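Local coordinates for oxidoreductase (Azotobacter vinelandii, PDB 7D5M), which binds NAD(+) in a Rossmann domain and, as a homologue of inositol dehydrogenase, probably oxidises a sugar- or polyol-like substrate, at residues Gln10-Ala15 with Ile85-Val90; Phe39-Gly44 with Leu60-Gln65. All coordinates share one frame; numbering follows the deposited sequence.

Contact 1 of 2, residues Gln10-Ala15 with Ile85-Val90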
loop_
_atom_site.group_PDB
_atom_site.type_symbol
_atom_site.label_atom_id
_atom_site.label_comp_id
_atom_site.label_asym_id
_atom_site.label_seq_id
_atom_site.Cartn_x
_atom_site.Cartn_y
_atom_site.Cartn_z
ATOM N N GLN A 10 -17.119 10.773 40.135
ATOM C CA GLN A 10 -15.723 10.804 40.635
ATOM C C GLN A 10 -14.941 9.655 40.017
ATOM O O GLN A 10 -15.503 8.590 39.767
ATOM C CB GLN A 10 -15.658 10.643 42.154
ATOM C CG GLN A 10 -16.388 11.738 42.917
ATOM C CD GLN A 10 -15.725 13.089 42.834
ATOM O OE1 GLN A 10 -14.534 13.221 42.552
ATOM N NE2 GLN A 10 -16.510 14.125 43.083
ATOM N N PRO A 11 -13.620 9.821 39.808
ATOM C CA PRO A 11 -12.789 8.725 39.318
ATOM C C PRO A 11 -12.838 7.539 40.284
ATOM O O PRO A 11 -12.837 7.748 41.505
ATOM C CB PRO A 11 -11.381 9.334 39.247
ATOM C CG PRO A 11 -11.644 10.816 39.117
ATOM C CD PRO A 11 -12.836 11.047 40.016
ATOM N N ILE A 12 -12.903 6.333 39.727
ATOM C CA ILE A 12 -12.840 5.065 40.509
ATOM C C ILE A 12 -11.499 5.054 41.257
ATOM O O ILE A 12 -10.441 5.243 40.617
ATOM C CB ILE A 12 -12.988 3.829 39.599
ATOM C CG1 ILE A 12 -14.274 3.821 38.758
ATOM C CG2 ILE A 12 -12.841 2.549 40.414
ATOM C CD1 ILE A 12 -15.557 3.761 39.537
ATOM N N ARG A 13 -11.516 4.821 42.565
ATOM C CA ARG A 13 -10.267 4.692 43.355
ATOM C C ARG A 13 -9.610 3.362 42.965
ATOM O O ARG A 13 -10.283 2.310 43.045
ATOM C CB ARG A 13 -10.573 4.826 44.849
ATOM C CG ARG A 13 -11.138 6.190 45.225
ATOM C CD ARG A 13 -11.320 6.354 46.724
ATOM N NE ARG A 13 -12.129 5.312 47.339
ATOM C CZ ARG A 13 -13.455 5.334 47.495
ATOM N NH1 ARG A 13 -14.179 6.351 47.061
ATOM N NH2 ARG A 13 -14.061 4.318 48.075
ATOM N N TRP A 14 -8.355 3.413 42.528
ATOM C CA TRP A 14 -7.751 2.338 41.702
ATOM C C TRP A 14 -6.333 1.983 42.152
ATOM O O TRP A 14 -5.562 2.864 42.576
ATOM C CB TRP A 14 -7.818 2.782 40.239
ATOM C CG TRP A 14 -7.310 1.819 39.214
ATOM C CD1 TRP A 14 -7.788 0.575 38.910
ATOM C CD2 TRP A 14 -6.270 2.097 38.261
ATOM N NE1 TRP A 14 -7.081 0.047 37.857
ATOM C CE2 TRP A 14 -6.148 0.963 37.437
ATOM C CE3 TRP A 14 -5.415 3.185 38.051
ATOM C CZ2 TRP A 14 -5.192 0.893 36.419
ATOM C CZ3 TRP A 14 -4.480 3.118 37.041
ATOM C CH2 TRP A 14 -4.379 1.988 36.236
ATOM N N ALA A 15 -5.997 0.704 42.000
ATOM C CA ALA A 15 -4.656 0.138 42.219
ATOM C C ALA A 15 -4.266 -0.726 41.021
ATOM O O ALA A 15 -5.152 -1.227 40.283
ATOM C CB ALA A 15 -4.641 -0.679 43.481
ATOM N N ILE A 85 -9.200 1.615 47.773
ATOM C CA ILE A 85 -9.474 1.290 46.347
ATOM C C ILE A 85 -10.844 0.628 46.211
ATOM O O ILE A 85 -11.309 -0.052 47.145
ATOM C CB ILE A 85 -8.356 0.420 45.746
ATOM C CG1 ILE A 85 -8.174 -0.898 46.507
ATOM C CG2 ILE A 85 -7.076 1.235 45.658
ATOM C CD1 ILE A 85 -7.264 -1.906 45.814
ATOM N N GLN A 86 -11.452 0.814 45.048
ATOM C CA GLN A 86 -12.729 0.188 44.650
ATOM C C GLN A 86 -12.473 -0.820 43.536
ATOM O O GLN A 86 -13.358 -1.658 43.295
ATOM C CB GLN A 86 -13.682 1.272 44.167
ATOM C CG GLN A 86 -14.020 2.272 45.258
ATOM C CD GLN A 86 -14.682 3.489 44.673
ATOM O OE1 GLN A 86 -14.073 4.239 43.914
ATOM N NE2 GLN A 86 -15.947 3.675 45.017
ATOM N N ALA A 87 -11.330 -0.688 42.849
ATOM C CA ALA A 87 -10.996 -1.522 41.683
ATOM C C ALA A 87 -9.482 -1.700 41.569
ATOM O O ALA A 87 -8.705 -0.876 42.101
ATOM C CB ALA A 87 -11.602 -0.918 40.442
ATOM N N VAL A 88 -9.083 -2.785 40.913
ATOM C CA VAL A 88 -7.656 -3.154 40.753
ATOM C C VAL A 88 -7.457 -3.712 39.343
ATOM O O VAL A 88 -8.291 -4.518 38.894
ATOM C CB VAL A 88 -7.199 -4.125 41.860
ATOM C CG1 VAL A 88 -8.008 -5.411 41.878
ATOM C CG2 VAL A 88 -5.710 -4.411 41.768
ATOM N N SER A 89 -6.395 -3.271 38.672
ATOM C CA SER A 89 -5.935 -3.867 37.404
ATOM C C SER A 89 -4.803 -4.856 37.682
ATOM O O SER A 89 -3.830 -4.488 38.383
ATOM C CB SER A 89 -5.543 -2.804 36.427
ATOM O OG SER A 89 -6.711 -2.135 36.000
ATOM N N VAL A 90 -4.912 -6.054 37.107
ATOM C CA VAL A 90 -3.949 -7.168 37.328
ATOM C C VAL A 90 -3.077 -7.295 36.070
ATOM O O VAL A 90 -3.585 -7.712 35.020
ATOM C CB VAL A 90 -4.692 -8.473 37.663
ATOM C CG1 VAL A 90 -3.726 -9.627 37.875
ATOM C CG2 VAL A 90 -5.618 -8.310 38.857
HETATM O O HOH W 1 -14.768 6.844 43.440
#

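Contact 2 of 2, residues Phe39-Gly44 with Leu60-Gln65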
loop_
_atom_site.group_PDB
_atom_site.type_symbol
_atom_site.label_atom_id
_atom_site.label_comp_id
_atom_site.label_asym_id
_atom_site.label_seq_id
_atom_site.Cartn_x
_atom_site.Cartn_y
_atom_site.Cartn_z
ATOM N N PHE A 39 -10.331 6.750 36.245
ATOM C CA PHE A 39 -9.718 6.129 37.443
ATOM C C PHE A 39 -8.684 7.088 38.031
ATOM O O PHE A 39 -8.105 7.919 37.287
ATOM C CB PHE A 39 -9.041 4.799 37.089
ATOM C CG PHE A 39 -9.970 3.715 36.624
ATOM C CD1 PHE A 39 -10.439 3.687 35.322
ATOM C CD2 PHE A 39 -10.401 2.729 37.500
ATOM C CE1 PHE A 39 -11.301 2.688 34.906
ATOM C CE2 PHE A 39 -11.255 1.721 37.074
ATOM C CZ PHE A 39 -11.716 1.713 35.780
ATOM N N ALA A 40 -8.441 6.958 39.336
ATOM C CA ALA A 40 -7.347 7.627 40.067
ATOM C C ALA A 40 -6.458 6.551 40.693
ATOM O O ALA A 40 -6.981 5.734 41.481
ATOM C CB ALA A 40 -7.910 8.558 41.112
ATOM N N LEU A 41 -5.168 6.574 40.369
ATOM C CA LEU A 41 -4.176 5.609 40.896
ATOM C C LEU A 41 -3.732 6.070 42.286
ATOM O O LEU A 41 -2.926 7.031 42.388
ATOM C CB LEU A 41 -2.983 5.506 39.948
ATOM C CG LEU A 41 -1.906 4.511 40.379
ATOM C CD1 LEU A 41 -2.463 3.099 40.398
ATOM C CD2 LEU A 41 -0.692 4.609 39.473
ATOM N N VAL A 42 -4.241 5.404 43.317
ATOM C CA VAL A 42 -4.025 5.826 44.735
ATOM C C VAL A 42 -3.203 4.776 45.485
ATOM O O VAL A 42 -2.793 5.077 46.615
ATOM C CB VAL A 42 -5.365 6.117 45.436
ATOM C CG1 VAL A 42 -6.090 7.252 44.737
ATOM C CG2 VAL A 42 -6.250 4.883 45.533
ATOM N N ALA A 43 -2.943 3.609 44.895
ATOM C CA ALA A 43 -2.248 2.500 45.590
ATOM C C ALA A 43 -1.751 1.470 44.577
ATOM O O ALA A 43 -2.172 1.511 43.421
ATOM C CB ALA A 43 -3.177 1.856 46.588
ATOM N N GLY A 44 -0.863 0.578 45.005
ATOM C CA GLY A 44 -0.425 -0.511 44.123
ATOM C C GLY A 44 0.480 -1.500 44.819
ATOM O O GLY A 44 1.079 -1.158 45.862
ATOM N N LEU A 60 5.277 7.515 40.229
ATOM C CA LEU A 60 3.909 7.591 39.651
ATOM C C LEU A 60 3.002 8.504 40.481
ATOM O O LEU A 60 1.824 8.653 40.084
ATOM C CB LEU A 60 3.298 6.190 39.557
ATOM C CG LEU A 60 3.926 5.241 38.543
ATOM C CD1 LEU A 60 3.222 3.892 38.577
ATOM C CD2 LEU A 60 3.885 5.814 37.131
ATOM N N GLY A 61 3.501 9.078 41.582
ATOM C CA GLY A 61 2.759 10.026 42.436
ATOM C C GLY A 61 1.928 9.331 43.503
ATOM O O GLY A 61 1.075 9.999 44.113
ATOM N N VAL A 62 2.177 8.044 43.760
ATOM C CA VAL A 62 1.443 7.245 44.785
ATOM C C VAL A 62 2.104 7.457 46.151
ATOM O O VAL A 62 3.335 7.497 46.220
ATOM C CB VAL A 62 1.388 5.753 44.410
ATOM C CG1 VAL A 62 0.608 4.933 45.429
ATOM C CG2 VAL A 62 0.799 5.564 43.022
ATOM N N ASP A 63 1.283 7.595 47.187
ATOM C CA ASP A 63 1.718 7.648 48.603
ATOM C C ASP A 63 2.591 6.428 48.872
ATOM O O ASP A 63 2.118 5.314 48.667
ATOM C CB ASP A 63 0.484 7.666 49.500
ATOM C CG ASP A 63 0.763 7.790 50.984
ATOM O OD1 ASP A 63 1.909 7.541 51.401
ATOM O OD2 ASP A 63 -0.177 8.139 51.695
ATOM N N PRO A 64 3.860 6.575 49.334
ATOM C CA PRO A 64 4.729 5.419 49.574
ATOM C C PRO A 64 4.106 4.392 50.534
ATOM O O PRO A 64 4.360 3.200 50.394
ATOM C CB PRO A 64 6.015 6.020 50.179
ATOM C CG PRO A 64 5.601 7.393 50.650
ATOM C CD PRO A 64 4.532 7.843 49.675
ATOM N N GLN A 65 3.293 4.862 51.482
ATOM C CA GLN A 65 2.586 3.986 52.454
ATOM C C GLN A 65 1.456 3.210 51.765
ATOM O O GLN A 65 0.953 2.246 52.370
ATOM C CB GLN A 65 2.050 4.824 53.609
ATOM C CG GLN A 65 3.127 5.217 54.607
ATOM C CD GLN A 65 2.501 5.788 55.855
ATOM O OE1 GLN A 65 2.062 6.933 55.876
ATOM N NE2 GLN A 65 2.419 4.973 56.893
HETATM O O HOH W 2 -1.654 7.510 46.790
#

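Contact 1 of 2, residues Gln10-Ala15 with Ile85-Val90
Trp14 leans over strand 87-90 and presents the N-H of its indole to Ser89: NE1 lies 2.9 Å from OG, with the hydroxyl oxygen in the ring plane. CG stands anti to the backbone N (chi1 -178°), which carries the ring along the neighbouring strand, bringing CD1 close to the carbonyl oxygen of Ala87 and CZ2 against Ser89 CB. Ser89 OG is also bonded to Tyr337. A leucine in place of Trp14 would probably leave Ser89 OG without its indole partner and open a gap beside Ala87 and Ser89. On the face that carries Trp14, the small Ala87 makes a shallow seat for Ile12, whose CG2 rests 3.7 Å from Ala87 CB. On the other face the roles are reversed: Ile85, just ahead of strand 87-90, closes on Ala15 CB with CG2 and CD1, with Val88 CG2 alongside. The Gln86 amide stacks offset over one face of the Arg13 guanidinium, toward its rim, the planes 14° apart, while OE1 accepts from Arg13 N at 2.9 Å, nearly straight. A water bridges this OE1 to Pro11 O, and Arg13 NE is hydrogen-bonded to Gly84 O. Arg13 O receives both Gln86 N (2.8 Å) and Ala87 N (3.2 Å), and Ala15 N to Ala87 O and Ser89 N to Ala15 O continue the parallel pairing of neighbouring inner strands in a Rossmann fold.

Contact 2 of 2, residues Phe39-Gly44 with Leu60-Gln65
Val62 sets both its methyls against strand 39-44, and apolar packing carries most of the contact. CG2 reaches Leu41, 3.9 Å from its CG and scarcely farther from CD2, the two side chains crossing at about a right angle. The other branch, CG1, points along the strand toward the backbone: it lies 3.6 Å from Val42 O and 3.8 Å from Ala43 CA. Because CG1 is anti to the backbone N of Val62 (chi1 -178°) and CG2 anti to its carbonyl carbon, the valine straddles successive residues of the strand. Leu41 extends CG anti to its own N (chi1 -179°), bringing CD2 within 4.1 Å of Leu60 CD1, a looser meeting tip to tip. Helix 26-34 adds Arg30 beside both leucines, and Leu60 also packs on Gly4 of a neighbouring subunit.

Strand 39-45 ends the first beta-alpha-beta crossover of the Rossmann domain and is the outermost strand at one side of the parallel sheet within the chain; residues 60-65 follow helix 50-59, in the connection that leads on to strand 87-91. That helix ends in a Schellman motif at Gly61, whose positive phi (87°) is easily adopted by glycine, after which Val62 points toward the strand.

A single water makes the polar link, no direct hydrogen bond joining the segments. It donates to Val42 O at 2.7 Å and accepts from Asp63 N at 3.0 Å, tying strand to loop beside Val62. Within the loop, Asp63 OD1 accepts from Gln65 N at 3.0 Å in an Asx turn, the N-H arriving from above the carboxylate plane; Pro64 O is bonded to Arg54 NE of helix 50-59.

Contacts 1 and 2 lie on the same side of the chain's centre, their centres about 10 Å apart, within the NAD-binding Rossmann domain. They share its parallel sheet: strand 12-16 of contact 1 lies between strand 87-91 and strand 39-45 of contact 2. Backbone pairs Ile12 O to Ala40 N (2.9 Å) and Trp14 O to Val42 N (3.0 Å), both probable hydrogen bonds, connect them directly. Along the chain contact 2 is nested within the span closed by contact 1. Contact 1 thus builds the sheet's interior, while contact 2 packs a loop against its outer strand; the bound NAD lies about 10 Å from the side chains of Val88 and Leu60.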